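Local coordinates for chitinase (Paenibacillus sp. FPU-7, PDB 5GZT), which probably hydrolyses internal N-acetyl-beta-D-glucosaminide (1->4)-beta-linkages of chitin and chitodextrins at random, as an endochitinase with two family 18 glycoside hydrolase regions, at residues E386-N397 and L432-Q443; L248-V257 and T268-K278. All coordinates share one frame; numbering follows the deposited sequence.

Contact 1: E386-N397 and L432-Q443; sequences EVFANSALDFMN and LLKLLREKLDAQ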
loop_
_atom_site.group_PDB
_atom_site.type_symbol
_atom_site.label_atom_id
_atom_site.label_comp_id
_atom_site.label_asym_id
_atom_site.label_seq_id
_atom_site.Cartn_x
_atom_site.Cartn_y
_atom_site.Cartn_z
ATOM N N GLU B 386 0.618 28.839 -6.471
ATOM C CA GLU B 386 2.037 28.937 -6.108
ATOM C C GLU B 386 2.236 28.914 -4.583
ATOM O O GLU B 386 3.132 28.299 -4.078
ATOM C CB GLU B 386 2.682 30.208 -6.734
ATOM C CG GLU B 386 4.152 30.463 -6.395
ATOM C CD GLU B 386 5.135 29.550 -7.113
ATOM O OE1 GLU B 386 4.782 28.949 -8.155
ATOM O OE2 GLU B 386 6.303 29.460 -6.666
ATOM N N VAL B 387 1.417 29.615 -3.835
ATOM C CA VAL B 387 1.602 29.600 -2.376
ATOM C C VAL B 387 1.373 28.130 -1.858
ATOM O O VAL B 387 2.218 27.520 -1.133
ATOM C CB VAL B 387 0.604 30.579 -1.678
ATOM C CG1 VAL B 387 0.840 30.591 -0.175
ATOM C CG2 VAL B 387 0.668 32.002 -2.280
ATOM N N PHE B 388 0.244 27.577 -2.279
ATOM C CA PHE B 388 -0.136 26.223 -1.915
ATOM C C PHE B 388 0.970 25.220 -2.156
ATOM O O PHE B 388 1.514 24.591 -1.184
ATOM C CB PHE B 388 -1.421 25.793 -2.635
ATOM C CG PHE B 388 -1.897 24.433 -2.184
ATOM C CD1 PHE B 388 -2.733 24.303 -1.077
ATOM C CD2 PHE B 388 -1.417 23.270 -2.804
ATOM C CE1 PHE B 388 -3.122 23.039 -0.636
ATOM C CE2 PHE B 388 -1.816 22.006 -2.354
ATOM C CZ PHE B 388 -2.665 21.900 -1.265
ATOM N N ALA B 389 1.372 25.112 -3.427
ATOM C CA ALA B 389 2.421 24.146 -3.818
ATOM C C ALA B 389 3.693 24.271 -3.050
ATOM O O ALA B 389 4.317 23.259 -2.639
ATOM C CB ALA B 389 2.690 24.237 -5.293
ATOM N N ASN B 390 4.098 25.524 -2.825
ATOM C CA ASN B 390 5.320 25.788 -2.046
ATOM C C ASN B 390 5.104 25.335 -0.614
ATOM O O ASN B 390 5.939 24.617 -0.031
ATOM C CB ASN B 390 5.718 27.291 -2.134
ATOM C CG ASN B 390 6.350 27.659 -3.482
ATOM O OD1 ASN B 390 7.182 26.928 -4.019
ATOM N ND2 ASN B 390 5.960 28.812 -4.023
ATOM N N SER B 391 3.959 25.711 -0.058
ATOM C CA SER B 391 3.550 25.203 1.273
ATOM C C SER B 391 3.559 23.660 1.409
ATOM O O SER B 391 4.100 23.063 2.407
ATOM C CB SER B 391 2.172 25.728 1.644
ATOM O OG SER B 391 2.069 25.554 3.039
ATOM N N ALA B 392 3.027 23.009 0.380
ATOM C CA ALA B 392 2.984 21.519 0.387
ATOM C C ALA B 392 4.328 20.943 0.428
ATOM O O ALA B 392 4.611 20.021 1.240
ATOM C CB ALA B 392 2.233 21.002 -0.792
ATOM N N LEU B 393 5.228 21.511 -0.398
ATOM C CA LEU B 393 6.611 21.042 -0.367
ATOM C C LEU B 393 7.286 21.294 0.975
ATOM O O LEU B 393 8.043 20.445 1.509
ATOM C CB LEU B 393 7.443 21.554 -1.581
ATOM C CG LEU B 393 7.385 20.619 -2.821
ATOM C CD1 LEU B 393 6.075 20.790 -3.609
ATOM C CD2 LEU B 393 8.605 20.794 -3.725
ATOM N N ASP B 394 6.998 22.433 1.586
ATOM C CA ASP B 394 7.530 22.698 2.961
ATOM C C ASP B 394 7.139 21.621 3.976
ATOM O O ASP B 394 8.007 21.148 4.793
ATOM C CB ASP B 394 7.057 24.074 3.479
ATOM C CG ASP B 394 7.723 25.254 2.724
ATOM O OD1 ASP B 394 8.884 25.077 2.303
ATOM O OD2 ASP B 394 7.066 26.300 2.496
ATOM N N PHE B 395 5.838 21.262 3.924
ATOM C CA PHE B 395 5.309 20.213 4.823
ATOM C C PHE B 395 6.070 18.938 4.623
ATOM O O PHE B 395 6.665 18.378 5.620
ATOM C CB PHE B 395 3.822 20.014 4.591
ATOM C CG PHE B 395 3.131 19.314 5.731
ATOM C CD1 PHE B 395 3.301 17.938 5.926
ATOM C CD2 PHE B 395 2.331 20.029 6.617
ATOM C CE1 PHE B 395 2.678 17.294 6.992
ATOM C CE2 PHE B 395 1.678 19.371 7.645
ATOM C CZ PHE B 395 1.889 18.018 7.852
ATOM N N MET B 396 6.139 18.528 3.333
ATOM C CA MET B 396 6.826 17.295 2.923
ATOM C C MET B 396 8.245 17.263 3.435
ATOM O O MET B 396 8.705 16.270 4.071
ATOM C CB MET B 396 6.784 17.131 1.393
ATOM C CG MET B 396 7.262 15.782 0.870
ATOM S SD MET B 396 7.484 15.685 -0.920
ATOM C CE MET B 396 9.197 16.203 -0.921
ATOM N N ASN B 397 8.953 18.369 3.160
ATOM C CA ASN B 397 10.351 18.534 3.619
ATOM C C ASN B 397 10.497 18.665 5.091
ATOM O O ASN B 397 11.440 18.054 5.670
ATOM C CB ASN B 397 11.004 19.746 2.943
ATOM C CG ASN B 397 11.119 19.535 1.475
ATOM O OD1 ASN B 397 10.748 20.391 0.647
ATOM N ND2 ASN B 397 11.572 18.349 1.127
ATOM N N LEU B 432 -2.946 22.787 -10.743
ATOM C CA LEU B 432 -2.331 22.563 -9.435
ATOM C C LEU B 432 -1.447 21.335 -9.432
ATOM O O LEU B 432 -0.319 21.333 -8.912
ATOM C CB LEU B 432 -3.432 22.510 -8.337
ATOM C CG LEU B 432 -3.063 22.080 -6.933
ATOM C CD1 LEU B 432 -1.875 22.844 -6.339
ATOM C CD2 LEU B 432 -4.323 22.265 -6.088
ATOM N N LEU B 433 -1.963 20.261 -10.026
ATOM C CA LEU B 433 -1.193 19.004 -10.082
ATOM C C LEU B 433 0.063 19.161 -10.921
ATOM O O LEU B 433 1.156 18.673 -10.569
ATOM C CB LEU B 433 -2.091 17.865 -10.605
ATOM C CG LEU B 433 -3.161 17.389 -9.598
ATOM C CD1 LEU B 433 -4.129 16.457 -10.293
ATOM C CD2 LEU B 433 -2.552 16.723 -8.385
ATOM N N LYS B 434 -0.113 19.791 -12.066
ATOM C CA LYS B 434 1.053 20.142 -12.928
ATOM C C LYS B 434 2.159 20.852 -12.147
ATOM O O LYS B 434 3.358 20.432 -12.101
ATOM C CB LYS B 434 0.523 21.035 -14.039
ATOM C CG LYS B 434 1.551 21.458 -15.074
ATOM C CD LYS B 434 0.819 22.184 -16.202
ATOM C CE LYS B 434 1.743 22.516 -17.367
ATOM N NZ LYS B 434 2.860 23.373 -16.910
ATOM N N LEU B 435 1.745 21.924 -11.471
ATOM C CA LEU B 435 2.679 22.691 -10.690
ATOM C C LEU B 435 3.441 21.848 -9.702
ATOM O O LEU B 435 4.672 21.909 -9.629
ATOM C CB LEU B 435 1.974 23.842 -9.994
ATOM C CG LEU B 435 2.864 24.819 -9.206
ATOM C CD1 LEU B 435 4.044 25.378 -10.024
ATOM C CD2 LEU B 435 1.960 25.930 -8.699
ATOM N N LEU B 436 2.728 21.006 -8.961
ATOM C CA LEU B 436 3.357 20.247 -7.868
ATOM C C LEU B 436 4.356 19.276 -8.419
ATOM O O LEU B 436 5.442 18.979 -7.819
ATOM C CB LEU B 436 2.258 19.460 -7.078
ATOM C CG LEU B 436 1.378 20.283 -6.143
ATOM C CD1 LEU B 436 0.059 19.563 -5.906
ATOM C CD2 LEU B 436 2.132 20.527 -4.862
ATOM N N ARG B 437 3.929 18.659 -9.509
ATOM C CA ARG B 437 4.846 17.734 -10.199
ATOM C C ARG B 437 6.142 18.534 -10.624
ATOM O O ARG B 437 7.290 18.109 -10.358
ATOM C CB ARG B 437 4.149 17.143 -11.424
ATOM C CG ARG B 437 4.695 15.836 -11.982
ATOM C CD ARG B 437 5.975 15.338 -11.375
ATOM N NE ARG B 437 5.806 14.238 -10.484
ATOM C CZ ARG B 437 6.634 13.872 -9.503
ATOM N NH1 ARG B 437 7.707 14.555 -9.149
ATOM N NH2 ARG B 437 6.311 12.799 -8.793
ATOM N N GLU B 438 5.932 19.698 -11.235
ATOM C CA GLU B 438 7.097 20.581 -11.621
ATOM C C GLU B 438 8.004 20.831 -10.424
ATOM O O GLU B 438 9.229 20.484 -10.452
ATOM C CB GLU B 438 6.589 21.872 -12.212
ATOM C CG GLU B 438 6.005 21.604 -13.579
ATOM C CD GLU B 438 5.170 22.735 -14.148
ATOM O OE1 GLU B 438 4.914 23.756 -13.472
ATOM O OE2 GLU B 438 4.735 22.558 -15.301
ATOM N N LYS B 439 7.408 21.318 -9.330
ATOM C CA LYS B 439 8.217 21.673 -8.185
ATOM C C LYS B 439 8.945 20.487 -7.576
ATOM O O LYS B 439 10.066 20.634 -7.004
ATOM C CB LYS B 439 7.368 22.374 -7.146
ATOM C CG LYS B 439 6.697 23.647 -7.658
ATOM C CD LYS B 439 6.420 24.564 -6.493
ATOM C CE LYS B 439 5.786 25.865 -6.942
ATOM N NZ LYS B 439 6.829 26.855 -7.328
ATOM N N LEU B 440 8.321 19.298 -7.651
ATOM C CA LEU B 440 8.892 18.132 -6.978
ATOM C C LEU B 440 10.044 17.678 -7.831
ATOM O O LEU B 440 11.093 17.341 -7.312
ATOM C CB LEU B 440 7.871 16.987 -6.724
ATOM C CG LEU B 440 6.809 17.227 -5.619
ATOM C CD1 LEU B 440 5.611 16.285 -5.772
ATOM C CD2 LEU B 440 7.455 17.047 -4.274
ATOM N N ASP B 441 9.845 17.684 -9.136
ATOM C CA ASP B 441 10.959 17.371 -10.074
ATOM C C ASP B 441 12.149 18.321 -9.908
ATOM O O ASP B 441 13.307 17.861 -9.833
ATOM C CB ASP B 441 10.460 17.403 -11.525
ATOM C CG ASP B 441 9.547 16.227 -11.851
ATOM O OD1 ASP B 441 9.643 15.167 -11.168
ATOM O OD2 ASP B 441 8.752 16.350 -12.796
ATOM N N ALA B 442 11.838 19.619 -9.796
ATOM C CA ALA B 442 12.853 20.668 -9.596
ATOM C C ALA B 442 13.676 20.271 -8.403
ATOM O O ALA B 442 14.891 20.092 -8.492
ATOM C CB ALA B 442 12.182 22.016 -9.361
ATOM N N GLN B 443 13.000 20.008 -7.296
ATOM C CA GLN B 443 13.713 19.706 -6.081
ATOM C C GLN B 443 14.583 18.449 -6.141
ATOM O O GLN B 443 15.607 18.329 -5.454
ATOM C CB GLN B 443 12.703 19.607 -4.936
ATOM C CG GLN B 443 13.344 19.228 -3.612
ATOM C CD GLN B 443 12.419 19.394 -2.439
ATOM O OE1 GLN B 443 11.492 20.185 -2.457
ATOM N NE2 GLN B 443 12.656 18.601 -1.432
#
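K439 reaches across from helix 425-447 to the carboxylate of E386 on helix 382-398 in a salt bridge, NZ to OE2 at 2.7 Å. The ammonium comes in on the syn side of OE2 but 35° out of the carboxylate plane, and its bond to E386 OE1 is weak. OE2 takes a second donor: N390 ND2, one turn on in the same helix, lies 2.7 Å from it, and both donors stand on the same face of the carboxylate. The N-H of N390 points at OE2 with an angle of 155°, which fixes the rotation of the amide and leaves N390 OD1 near K439 NZ in a weak bond. K439 bends at its last torsion, turning NZ toward the acid after its CE has passed the methyl of A389. An alanine in place of E386 would probably leave K439 without its ionic mate and the amide of N390 free to turn.

The two helices belong to the family 18 TIM-barrel region, where they pack side by side outside strands 403-407 and 452-457, the axes of segments 386-397 and 432-443 approaching to 9.7 Å and inclined at 45°. Knobs-into-holes packing runs in both directions: K439 sits among E386, A389, N390 and L393, while L393 sits among L436, K439, L440 and Q443. The small A389 permits the closest backbone approach, its CA 5.7 Å from L436 CA, and its CB packs on L436 CD2. Nearer the barrel strands, L440 CD2 fills the angle between L393 CG and the thioether of M396, with SD 3.6 Å away. Toward the other end, the side chains of F388 and L432 cross at about a right angle, L432 CD1 meeting F388 CD2 obliquely to the ring at 3.6 Å.

Contact 2: L248-V257 and T268-K278; sequences LAAGTWLYSV and TVTGKAFVQGK. With FMT (formic acid), chain G.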
loop_
_atom_site.group_PDB
_atom_site.type_symbol
_atom_site.label_atom_id
_atom_site.label_comp_id
_atom_site.label_asym_id
_atom_site.label_seq_id
_atom_site.Cartn_x
_atom_site.Cartn_y
_atom_site.Cartn_z
ATOM N N LEU B 248 10.670 -7.318 -7.679
ATOM C CA LEU B 248 11.129 -5.941 -7.424
ATOM C C LEU B 248 10.202 -5.237 -6.444
ATOM O O LEU B 248 9.007 -5.508 -6.426
ATOM C CB LEU B 248 11.137 -5.129 -8.717
ATOM C CG LEU B 248 12.192 -5.589 -9.753
ATOM C CD1 LEU B 248 12.287 -4.577 -10.876
ATOM C CD2 LEU B 248 13.531 -5.756 -9.104
ATOM N N ALA B 249 10.749 -4.278 -5.708
ATOM C CA ALA B 249 9.975 -3.482 -4.760
ATOM C C ALA B 249 8.846 -2.770 -5.446
ATOM O O ALA B 249 9.011 -2.190 -6.544
ATOM C CB ALA B 249 10.840 -2.463 -4.039
ATOM N N ALA B 250 7.677 -2.812 -4.791
ATOM C CA ALA B 250 6.524 -2.129 -5.330
ATOM C C ALA B 250 6.763 -0.635 -5.373
ATOM O O ALA B 250 7.452 -0.080 -4.485
ATOM C CB ALA B 250 5.283 -2.439 -4.489
ATOM N N GLY B 251 6.181 0.001 -6.396
ATOM C CA GLY B 251 6.091 1.452 -6.493
ATOM C C GLY B 251 6.691 1.973 -7.799
ATOM O O GLY B 251 6.625 1.299 -8.837
ATOM N N THR B 252 7.272 3.171 -7.747
ATOM C CA THR B 252 7.740 3.831 -8.975
ATOM C C THR B 252 9.257 3.592 -9.219
ATOM O O THR B 252 10.064 3.889 -8.352
ATOM C CB THR B 252 7.461 5.309 -8.974
ATOM O OG1 THR B 252 6.059 5.524 -8.876
ATOM C CG2 THR B 252 7.941 5.915 -10.302
ATOM N N TRP B 253 9.591 2.964 -10.353
ATOM C CA TRP B 253 11.002 2.763 -10.796
ATOM C C TRP B 253 11.360 3.789 -11.857
ATOM O O TRP B 253 10.550 4.147 -12.686
ATOM C CB TRP B 253 11.256 1.356 -11.341
ATOM C CG TRP B 253 11.267 0.372 -10.252
ATOM C CD1 TRP B 253 10.196 0.030 -9.488
ATOM C CD2 TRP B 253 12.380 -0.389 -9.754
ATOM N NE1 TRP B 253 10.563 -0.914 -8.566
ATOM C CE2 TRP B 253 11.892 -1.193 -8.701
ATOM C CE3 TRP B 253 13.710 -0.540 -10.145
ATOM C CZ2 TRP B 253 12.703 -2.082 -7.982
ATOM C CZ3 TRP B 253 14.537 -1.421 -9.416
ATOM C CH2 TRP B 253 14.027 -2.176 -8.349
ATOM N N LEU B 254 12.586 4.286 -11.788
ATOM C CA LEU B 254 13.123 5.180 -12.826
ATOM C C LEU B 254 14.102 4.363 -13.660
ATOM O O LEU B 254 14.902 3.585 -13.122
ATOM C CB LEU B 254 13.772 6.406 -12.184
ATOM C CG LEU B 254 12.863 7.261 -11.269
ATOM C CD1 LEU B 254 13.683 8.325 -10.547
ATOM C CD2 LEU B 254 11.734 7.924 -12.044
ATOM N N TYR B 255 13.999 4.477 -14.974
ATOM C CA TYR B 255 14.961 3.781 -15.836
ATOM C C TYR B 255 15.606 4.708 -16.895
ATOM O O TYR B 255 15.003 5.694 -17.326
ATOM C CB TYR B 255 14.324 2.544 -16.493
ATOM C CG TYR B 255 13.267 2.867 -17.515
ATOM C CD1 TYR B 255 11.980 3.201 -17.124
ATOM C CD2 TYR B 255 13.550 2.853 -18.870
ATOM C CE1 TYR B 255 11.001 3.519 -18.055
ATOM C CE2 TYR B 255 12.575 3.164 -19.812
ATOM C CZ TYR B 255 11.303 3.493 -19.405
ATOM O OH TYR B 255 10.332 3.820 -20.328
ATOM N N SER B 256 16.843 4.374 -17.272
ATOM C CA SER B 256 17.509 4.935 -18.468
ATOM C C SER B 256 17.949 3.794 -19.385
ATOM O O SER B 256 18.437 2.732 -18.919
ATOM C CB SER B 256 18.746 5.730 -18.097
ATOM O OG SER B 256 19.721 4.834 -17.579
ATOM N N VAL B 257 17.781 4.044 -20.680
ATOM C CA VAL B 257 18.241 3.150 -21.725
ATOM C C VAL B 257 19.070 3.937 -22.781
ATOM O O VAL B 257 18.812 5.123 -23.055
ATOM C CB VAL B 257 17.036 2.355 -22.333
ATOM C CG1 VAL B 257 16.039 3.272 -23.037
ATOM C CG2 VAL B 257 17.500 1.222 -23.246
ATOM N N THR B 268 20.904 9.064 -24.509
ATOM C CA THR B 268 20.373 8.399 -23.290
ATOM C C THR B 268 18.884 8.796 -23.104
ATOM O O THR B 268 18.572 9.965 -23.013
ATOM C CB THR B 268 21.268 8.746 -22.049
ATOM O OG1 THR B 268 22.420 7.903 -22.049
ATOM C CG2 THR B 268 20.555 8.572 -20.717
ATOM N N VAL B 269 17.967 7.830 -23.109
ATOM C CA VAL B 269 16.530 8.133 -22.910
ATOM C C VAL B 269 16.121 7.602 -21.530
ATOM O O VAL B 269 16.716 6.637 -21.001
ATOM C CB VAL B 269 15.610 7.561 -24.025
ATOM C CG1 VAL B 269 14.341 8.397 -24.160
ATOM C CG2 VAL B 269 16.330 7.512 -25.364
ATOM N N THR B 270 15.135 8.276 -20.933
ATOM C CA THR B 270 14.677 7.966 -19.564
ATOM C C THR B 270 13.148 7.922 -19.424
ATOM O O THR B 270 12.394 8.467 -20.261
ATOM C CB THR B 270 15.247 8.969 -18.527
ATOM O OG1 THR B 270 15.113 10.317 -19.015
ATOM C CG2 THR B 270 16.682 8.662 -18.222
ATOM N N GLY B 271 12.716 7.257 -18.345
ATOM C CA GLY B 271 11.310 7.266 -17.918
ATOM C C GLY B 271 11.058 6.621 -16.566
ATOM O O GLY B 271 12.006 6.228 -15.824
ATOM N N LYS B 272 9.759 6.510 -16.270
ATOM C CA LYS B 272 9.228 5.880 -15.031
ATOM C C LYS B 272 8.453 4.639 -15.400
ATOM O O LYS B 272 7.663 4.695 -16.333
ATOM C CB LYS B 272 8.199 6.769 -14.358
ATOM C CG LYS B 272 8.694 8.010 -13.687
ATOM C CD LYS B 272 7.518 8.980 -13.562
ATOM C CE LYS B 272 7.958 10.288 -12.922
ATOM N NZ LYS B 272 6.816 11.149 -12.509
ATOM N N ALA B 273 8.669 3.551 -14.666
ATOM C CA ALA B 273 7.806 2.364 -14.704
ATOM C C ALA B 273 7.209 2.108 -13.327
ATOM O O ALA B 273 7.758 2.544 -12.311
ATOM C CB ALA B 273 8.590 1.135 -15.089
ATOM N N PHE B 274 6.143 1.333 -13.299
ATOM C CA PHE B 274 5.412 1.096 -12.041
ATOM C C PHE B 274 5.330 -0.387 -11.786
ATOM O O PHE B 274 4.859 -1.135 -12.638
ATOM C CB PHE B 274 4.051 1.700 -12.186
ATOM C CG PHE B 274 4.081 3.162 -12.506
ATOM C CD1 PHE B 274 4.370 4.081 -11.522
ATOM C CD2 PHE B 274 3.886 3.617 -13.805
ATOM C CE1 PHE B 274 4.412 5.438 -11.788
ATOM C CE2 PHE B 274 3.958 4.994 -14.094
ATOM C CZ PHE B 274 4.218 5.901 -13.070
ATOM N N VAL B 275 5.839 -0.806 -10.636
ATOM C CA VAL B 275 5.867 -2.215 -10.240
ATOM C C VAL B 275 4.616 -2.459 -9.351
ATOM O O VAL B 275 4.350 -1.682 -8.421
ATOM C CB VAL B 275 7.214 -2.545 -9.565
ATOM C CG1 VAL B 275 7.231 -3.914 -8.936
ATOM C CG2 VAL B 275 8.330 -2.474 -10.622
ATOM N N GLN B 276 3.824 -3.480 -9.703
ATOM C CA GLN B 276 2.610 -3.827 -8.963
ATOM C C GLN B 276 2.949 -4.092 -7.472
ATOM O O GLN B 276 4.097 -4.264 -7.095
ATOM C CB GLN B 276 1.947 -5.075 -9.567
ATOM C CG GLN B 276 1.305 -4.891 -10.924
ATOM C CD GLN B 276 0.709 -6.216 -11.447
ATOM O OE1 GLN B 276 0.493 -7.167 -10.685
ATOM N NE2 GLN B 276 0.438 -6.279 -12.747
ATOM N N GLY B 277 1.918 -4.161 -6.640
ATOM C CA GLY B 277 2.080 -4.579 -5.251
ATOM C C GLY B 277 2.091 -3.474 -4.200
ATOM O O GLY B 277 2.401 -3.722 -3.032
ATOM N N LYS B 278 1.667 -2.292 -4.535
ATOM C CA LYS B 278 1.625 -1.262 -3.503
ATOM C C LYS B 278 0.474 -1.530 -2.503
ATOM O O LYS B 278 -0.633 -1.977 -2.892
ATOM C CB LYS B 278 1.404 0.120 -4.098
ATOM C CG LYS B 278 2.594 0.738 -4.801
ATOM C CD LYS B 278 2.306 2.231 -5.047
ATOM C CE LYS B 278 1.317 2.520 -6.155
ATOM N NZ LYS B 278 2.118 2.441 -7.425
HETATM C C FMT G . 4.274 9.709 -13.974
HETATM O O1 FMT G . 4.156 10.947 -13.926
HETATM O O2 FMT G . 3.859 8.947 -15.009
HETATM O O HOH W 1 4.562 4.327 -7.026
#
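Strands 251-257 and 269-275 pair antiparallel in unbroken register, eight N-H...O bonds linking G251 with V275, W253 with A273, Y255 with G271 and V257 with V269. On the face bearing W253 and Y255, the ring of Y255 folds across the other strand: chi1 of 69° sets CG between its N and carbonyl carbon, and G271 N lies over the ring centre, 4.0 Å above the plane. G271 CA makes an off-centre CH-pi contact here, and a CB would come tight against Y255 OH. The indole of W253 is fixed by NE1, which donates to A249 O at 2.9 Å and 173°, in the ring plane; V275 CG2 meets its CD1 obliquely at 3.3 Å.

On the other face, T252 OG1 sits at the edge of the F274 ring, 3.3 Å from CE1, bonded to D477 and receiving a water bond. K272 runs beside L254, its CG tight against L254 CD2 at 3.5 Å; NZ is bonded to Y450 and weakly to formic acid probably from the crystallisation liquor. Covered by strands 184-191 and 197-203 on the face of Y255 and V257, this is a beta hairpin within a beta sandwich, its second strand running on into the TIM barrel.

How the contacts relate
Both contacts are partly buried, with centres about 22 Å apart, and hold different elements. Contact 1 joins two outer helices of the TIM-barrel region mainly through side chains: an apolar layer turned to the barrel strands, and a charged cluster of partly exposed residues. Contact 2 rests on backbone bonds, with buried aromatic rings on both faces, W253 and Y255 on one and F274 on the other; strand 264-284 runs on to pair with barrel strands 303-312 and 619-623. The contacts meet where R437 NE comes 3.8 Å from K272 NZ, two like charges. R437 touches Y450 and makes a long, weak ion pair with D477, while K272 is hydrogen-bonded to Y450 and T252 to D477.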